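Local coordinates for alpha-fucosidase (Bifidobacterium bifidum, PDB 2EAB), which probably releases alpha-1,2-linked L-fucose from glycans by hydrolysis, this chain being the catalytic part of a longer membrane-associated glycosidase, at residues 677-689 / 720-734. Numbering follows the deposited sequence.
Sequences HRHMSHLLGLFPG and NTGWAIGQRINSWAR. With EDO (1,2-ethanediol), chain D; EDO (1,2-ethanediol), chain G.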
loop_
_atom_site.group_PDB
_atom_site.type_symbol
_atom_site.label_atom_id
_atom_site.label_comp_id
_atom_site.label_asym_id
_atom_site.label_seq_id
_atom_site.Cartn_x
_atom_site.Cartn_y
_atom_site.Cartn_z
ATOM N N HIS A 677 7.940 22.603 1.421
ATOM C CA HIS A 677 6.590 22.039 1.397
ATOM C C HIS A 677 6.618 20.515 1.529
ATOM O O HIS A 677 7.469 19.849 0.938
ATOM C CB HIS A 677 5.842 22.458 0.134
ATOM C CG HIS A 677 4.423 21.983 0.092
ATOM N ND1 HIS A 677 3.478 22.384 1.012
ATOM C CD2 HIS A 677 3.790 21.127 -0.748
ATOM C CE1 HIS A 677 2.326 21.795 0.740
ATOM N NE2 HIS A 677 2.488 21.030 -0.325
ATOM N N ARG A 678 5.685 19.975 2.307
ATOM C CA ARG A 678 5.678 18.550 2.638
ATOM C C ARG A 678 5.445 17.636 1.431
ATOM O O ARG A 678 6.083 16.586 1.307
ATOM C CB ARG A 678 4.651 18.259 3.734
ATOM C CG ARG A 678 4.736 16.855 4.291
ATOM C CD ARG A 678 3.939 16.746 5.564
ATOM N NE ARG A 678 4.089 15.438 6.188
ATOM C CZ ARG A 678 3.078 14.628 6.482
ATOM N NH1 ARG A 678 1.823 14.989 6.224
ATOM N NH2 ARG A 678 3.322 13.461 7.058
ATOM N N HIS A 679 4.529 18.029 0.552
ATOM C CA HIS A 679 4.292 17.293 -0.683
ATOM C C HIS A 679 5.380 17.599 -1.706
ATOM O O HIS A 679 5.960 18.682 -1.698
ATOM C CB HIS A 679 2.947 17.685 -1.287
ATOM C CG HIS A 679 1.760 17.127 -0.567
ATOM N ND1 HIS A 679 1.293 17.643 0.623
ATOM C CD2 HIS A 679 0.920 16.119 -0.896
ATOM C CE1 HIS A 679 0.230 16.959 1.007
ATOM N NE2 HIS A 679 -0.018 16.029 0.104
ATOM N N MET A 680 5.623 16.639 -2.593
ATOM C CA MET A 680 6.508 16.813 -3.744
ATOM C C MET A 680 5.774 16.238 -4.951
ATOM O O MET A 680 6.225 15.274 -5.583
ATOM C CB MET A 680 7.847 16.097 -3.530
ATOM C CG MET A 680 8.493 16.364 -2.176
ATOM S SD MET A 680 10.160 15.703 -2.013
ATOM C CE MET A 680 9.874 13.962 -2.351
ATOM N N SER A 681 4.626 16.828 -5.258
ATOM C CA SER A 681 3.714 16.254 -6.245
ATOM C C SER A 681 4.279 16.250 -7.659
ATOM O O SER A 681 3.868 15.453 -8.493
ATOM C CB SER A 681 2.371 16.982 -6.212
ATOM O OG SER A 681 1.757 16.844 -4.944
ATOM N N HIS A 682 5.230 17.139 -7.910
ATOM C CA HIS A 682 5.854 17.249 -9.223
ATOM C C HIS A 682 7.019 16.281 -9.448
ATOM O O HIS A 682 7.640 16.297 -10.519
ATOM C CB HIS A 682 6.320 18.687 -9.448
ATOM C CG HIS A 682 7.352 19.152 -8.469
ATOM N ND1 HIS A 682 7.221 18.977 -7.108
ATOM C CD2 HIS A 682 8.520 19.808 -8.657
ATOM C CE1 HIS A 682 8.275 19.495 -6.503
ATOM N NE2 HIS A 682 9.078 20.005 -7.421
ATOM N N LEU A 683 7.308 15.432 -8.464
ATOM C CA LEU A 683 8.418 14.489 -8.592
ATOM C C LEU A 683 7.985 13.036 -8.784
ATOM O O LEU A 683 8.808 12.130 -8.700
ATOM C CB LEU A 683 9.392 14.627 -7.417
ATOM C CG LEU A 683 10.080 15.992 -7.284
ATOM C CD1 LEU A 683 11.033 15.977 -6.112
ATOM C CD2 LEU A 683 10.805 16.410 -8.566
ATOM N N LEU A 684 6.710 12.810 -9.090
ATOM C CA LEU A 684 6.222 11.451 -9.314
ATOM C C LEU A 684 6.848 10.780 -10.534
ATOM O O LEU A 684 6.845 9.551 -10.634
ATOM C CB LEU A 684 4.694 11.427 -9.393
ATOM C CG LEU A 684 3.974 11.983 -8.161
ATOM C CD1 LEU A 684 2.471 11.800 -8.316
ATOM C CD2 LEU A 684 4.470 11.345 -6.859
ATOM N N GLY A 685 7.389 11.584 -11.445
ATOM C CA GLY A 685 8.132 11.062 -12.593
ATOM C C GLY A 685 9.483 10.463 -12.232
ATOM O O GLY A 685 10.031 9.653 -12.990
ATOM N N LEU A 686 10.031 10.896 -11.091
ATOM C CA LEU A 686 11.251 10.335 -10.501
ATOM C C LEU A 686 10.954 9.050 -9.723
ATOM O O LEU A 686 11.673 8.052 -9.849
ATOM C CB LEU A 686 11.916 11.365 -9.579
ATOM C CG LEU A 686 13.012 10.841 -8.639
ATOM C CD1 LEU A 686 14.256 10.450 -9.410
ATOM C CD2 LEU A 686 13.355 11.873 -7.583
ATOM N N PHE A 687 9.919 9.106 -8.891
ATOM C CA PHE A 687 9.409 7.924 -8.229
ATOM C C PHE A 687 7.900 8.070 -8.070
ATOM O O PHE A 687 7.434 9.064 -7.510
ATOM C CB PHE A 687 10.039 7.665 -6.853
ATOM C CG PHE A 687 9.566 6.383 -6.263
ATOM C CD1 PHE A 687 10.250 5.197 -6.516
ATOM C CD2 PHE A 687 8.362 6.330 -5.569
ATOM C CE1 PHE A 687 9.773 3.986 -6.035
ATOM C CE2 PHE A 687 7.878 5.127 -5.095
ATOM C CZ PHE A 687 8.578 3.952 -5.328
ATOM N N PRO A 688 7.125 7.053 -8.490
ATOM C CA PRO A 688 7.527 5.730 -8.994
ATOM C C PRO A 688 7.878 5.645 -10.475
ATOM O O PRO A 688 8.334 4.586 -10.929
ATOM C CB PRO A 688 6.280 4.887 -8.737
ATOM C CG PRO A 688 5.151 5.859 -8.919
ATOM C CD PRO A 688 5.657 7.172 -8.379
ATOM N N GLY A 689 7.674 6.733 -11.211
ATOM C CA GLY A 689 7.735 6.725 -12.673
ATOM C C GLY A 689 9.107 6.537 -13.292
ATOM O O GLY A 689 10.098 6.298 -12.596
ATOM N N ASN A 720 10.750 13.553 8.586
ATOM C CA ASN A 720 9.327 13.624 8.311
ATOM C C ASN A 720 8.685 12.309 8.732
ATOM O O ASN A 720 9.343 11.447 9.319
ATOM C CB ASN A 720 9.044 13.971 6.844
ATOM C CG ASN A 720 7.852 14.898 6.689
ATOM O OD1 ASN A 720 6.722 14.546 7.042
ATOM N ND2 ASN A 720 8.100 16.089 6.156
ATOM N N THR A 721 7.399 12.165 8.446
ATOM C CA THR A 721 6.611 11.070 8.980
ATOM C C THR A 721 5.694 10.498 7.913
ATOM O O THR A 721 5.487 11.110 6.856
ATOM C CB THR A 721 5.716 11.553 10.132
ATOM O OG1 THR A 721 4.859 12.589 9.637
ATOM C CG2 THR A 721 6.543 12.088 11.309
ATOM N N GLY A 722 5.146 9.323 8.203
ATOM C CA GLY A 722 4.098 8.722 7.389
ATOM C C GLY A 722 4.415 8.665 5.908
ATOM O O GLY A 722 5.525 8.299 5.510
ATOM N N TRP A 723 3.439 9.042 5.087
ATOM C CA TRP A 723 3.593 8.941 3.635
ATOM C C TRP A 723 4.733 9.823 3.128
ATOM O O TRP A 723 5.376 9.500 2.125
ATOM C CB TRP A 723 2.283 9.267 2.888
ATOM C CG TRP A 723 1.787 10.661 3.124
ATOM C CD1 TRP A 723 0.842 11.049 4.027
ATOM C CD2 TRP A 723 2.221 11.857 2.459
ATOM N NE1 TRP A 723 0.662 12.408 3.971
ATOM C CE2 TRP A 723 1.498 12.929 3.019
ATOM C CE3 TRP A 723 3.154 12.124 1.444
ATOM C CZ2 TRP A 723 1.680 14.249 2.607
ATOM C CZ3 TRP A 723 3.339 13.436 1.037
ATOM C CH2 TRP A 723 2.601 14.483 1.615
ATOM N N ALA A 724 4.990 10.941 3.805
ATOM C CA ALA A 724 5.996 11.882 3.322
ATOM C C ALA A 724 7.398 11.296 3.421
ATOM O O ALA A 724 8.174 11.365 2.469
ATOM C CB ALA A 724 5.899 13.209 4.053
ATOM N N ILE A 725 7.720 10.695 4.561
ATOM C CA ILE A 725 9.019 10.044 4.694
ATOM C C ILE A 725 9.123 8.820 3.771
ATOM O O ILE A 725 10.170 8.593 3.161
ATOM C CB ILE A 725 9.407 9.743 6.177
ATOM C CG1 ILE A 725 10.910 9.473 6.298
ATOM C CG2 ILE A 725 8.597 8.590 6.758
ATOM C CD1 ILE A 725 11.773 10.667 5.971
ATOM N N GLY A 726 8.035 8.064 3.640
ATOM C CA GLY A 726 8.011 6.930 2.710
ATOM C C GLY A 726 8.310 7.356 1.284
ATOM O O GLY A 726 9.130 6.735 0.598
ATOM N N GLN A 727 7.661 8.427 0.835
ATOM C CA GLN A 727 7.907 8.958 -0.501
ATOM C C GLN A 727 9.349 9.437 -0.669
ATOM O O GLN A 727 9.995 9.177 -1.692
ATOM C CB GLN A 727 6.947 10.103 -0.808
ATOM C CG GLN A 727 7.185 10.716 -2.175
ATOM C CD GLN A 727 6.331 11.929 -2.439
ATOM O OE1 GLN A 727 5.721 12.496 -1.521
ATOM N NE2 GLN A 727 6.278 12.345 -3.699
ATOM N N ARG A 728 9.858 10.137 0.339
ATOM C CA ARG A 728 11.206 10.689 0.255
ATOM C C ARG A 728 12.280 9.608 0.182
ATOM O O ARG A 728 13.224 9.733 -0.596
ATOM C CB ARG A 728 11.470 11.687 1.382
ATOM C CG ARG A 728 10.665 12.959 1.200
ATOM C CD ARG A 728 10.730 13.866 2.401
ATOM N NE ARG A 728 9.709 14.905 2.325
ATOM C CZ ARG A 728 9.732 16.026 3.037
ATOM N NH1 ARG A 728 10.732 16.271 3.877
ATOM N NH2 ARG A 728 8.754 16.911 2.908
ATOM N N ILE A 729 12.133 8.544 0.966
ATOM C CA ILE A 729 13.073 7.420 0.895
ATOM C C ILE A 729 13.127 6.847 -0.526
ATOM O O ILE A 729 14.207 6.693 -1.103
ATOM C CB ILE A 729 12.716 6.314 1.917
ATOM C CG1 ILE A 729 12.892 6.834 3.347
ATOM C CG2 ILE A 729 13.587 5.075 1.713
ATOM C CD1 ILE A 729 12.200 5.975 4.394
ATOM N N ASN A 730 11.963 6.544 -1.095
ATOM C CA ASN A 730 11.909 5.965 -2.436
ATOM C C ASN A 730 12.424 6.906 -3.519
ATOM O O ASN A 730 13.112 6.474 -4.447
ATOM C CB ASN A 730 10.496 5.485 -2.755
ATOM C CG ASN A 730 10.166 4.180 -2.067
ATOM O OD1 ASN A 730 10.422 3.094 -2.602
ATOM N ND2 ASN A 730 9.599 4.272 -0.865
ATOM N N SER A 731 12.101 8.191 -3.385
ATOM C CA SER A 731 12.532 9.204 -4.347
ATOM C C SER A 731 14.047 9.349 -4.337
ATOM O O SER A 731 14.691 9.332 -5.390
ATOM C CB SER A 731 11.873 10.545 -4.046
ATOM O OG SER A 731 10.463 10.449 -4.145
ATOM N N TRP A 732 14.618 9.469 -3.145
ATOM C CA TRP A 732 16.064 9.557 -3.030
ATOM C C TRP A 732 16.767 8.286 -3.513
ATOM O O TRP A 732 17.833 8.373 -4.114
ATOM C CB TRP A 732 16.476 9.933 -1.612
ATOM C CG TRP A 732 16.441 11.418 -1.367
ATOM C CD1 TRP A 732 15.449 12.130 -0.756
ATOM C CD2 TRP A 732 17.450 12.369 -1.738
ATOM N NE1 TRP A 732 15.781 13.466 -0.717
ATOM C CE2 TRP A 732 17.005 13.641 -1.308
ATOM C CE3 TRP A 732 18.687 12.268 -2.388
ATOM C CZ2 TRP A 732 17.756 14.808 -1.508
ATOM C CZ3 TRP A 732 19.434 13.429 -2.589
ATOM C CH2 TRP A 732 18.965 14.680 -2.145
ATOM N N ALA A 733 16.173 7.114 -3.299
ATOM C CA ALA A 733 16.787 5.875 -3.790
ATOM C C ALA A 733 16.984 5.925 -5.308
ATOM O O ALA A 733 18.023 5.504 -5.824
ATOM C CB ALA A 733 15.965 4.661 -3.402
ATOM N N ARG A 734 15.993 6.454 -6.021
ATOM C CA ARG A 734 16.044 6.540 -7.477
ATOM C C ARG A 734 17.156 7.459 -7.986
ATOM O O ARG A 734 17.567 7.342 -9.141
ATOM C CB ARG A 734 14.689 7.003 -8.022
ATOM C CG ARG A 734 13.554 5.979 -7.858
ATOM C CD ARG A 734 13.739 4.773 -8.785
ATOM N NE ARG A 734 12.600 3.849 -8.845
ATOM C CZ ARG A 734 11.488 4.069 -9.545
ATOM N NH1 ARG A 734 11.323 5.211 -10.201
ATOM N NH2 ARG A 734 10.530 3.150 -9.574
HETATM C C1 EDO D . 0.928 13.452 -4.482
HETATM O O1 EDO D . 1.640 14.435 -3.577
HETATM C C2 EDO D . -0.588 13.899 -4.470
HETATM O O2 EDO D . -1.156 13.618 -3.109
HETATM C C1 EDO G . 8.790 1.493 -7.787
HETATM O O1 EDO G . 10.069 0.986 -8.417
HETATM C C2 EDO G . 8.124 0.242 -7.090
HETATM O O2 EDO G . 7.912 -0.758 -8.118
HETATM O O HOH W 1 7.207 14.230 0.545
HETATM O O HOH W 2 4.156 14.339 -2.656
HETATM O O HOH W 3 8.025 10.958 -5.494
#
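The guanidinium of Arg-734 is turned into three backbone carbonyls, at the turn where a cis peptide joins Phe-687 to Pro-688. Arg-734 NH2 bonds to Pro-688 O at 3.0 Å, from above that carbonyl's plane. Arg-734 NH1 reaches Gly-689 O at 2.9 Å, within the carbonyl plane, and adds a weak bond to Leu-686 O. Phe-687 CD1 sits over one face of the guanidinium, 3.5 Å from Arg-734 CZ, while Arg-734 CG meets the ring's edge. Pro-688 CB covers one face of this ring; Asn-730 CB makes a CH-pi contact over the other, 3.4 Å from the centroid. Glu-778 takes Arg-734 NE in a salt bridge. With an alanine here, the three carbonyls would probably lose their shared donor, Glu-778 its charged mate, and the cis-proline turn would be freer to shift.

At the other end, Arg-678 runs extended along Ala-724 CB, with CG anti to N (chi1 -171°). Its NE gives a nearly straight bond (173°) to Asn-720 OD1, which also accepts from Thr-721 N. The same guanidinium, tilted 51° to the indole, has CZ over the rim of one Trp-723 face. Trp-723 CH2 stands over the His-679 ring centre, the rings meeting obliquely. Arg-728 NH2 holds Arg-678 O at 3.1 Å.

Between these ends, Gln-727 OE1 accepts from two waters, which lead to Arg-678 O and Met-680 N; its NE2 donates to a third, bonded to Phe-687 O and Ser-731 OG.

Gly-689 adjoins Asp-690, and the Arg-734 side chain is about 8 Å from that of Glu-520; both acids bind a calcium ion seen in this protein but absent here. The buried loop thus lies along helix 722-734 in the family 95 catalytic domain. Helix 697-711 packs on Leu-686 and Trp-732, helix 577-596 on Leu-684.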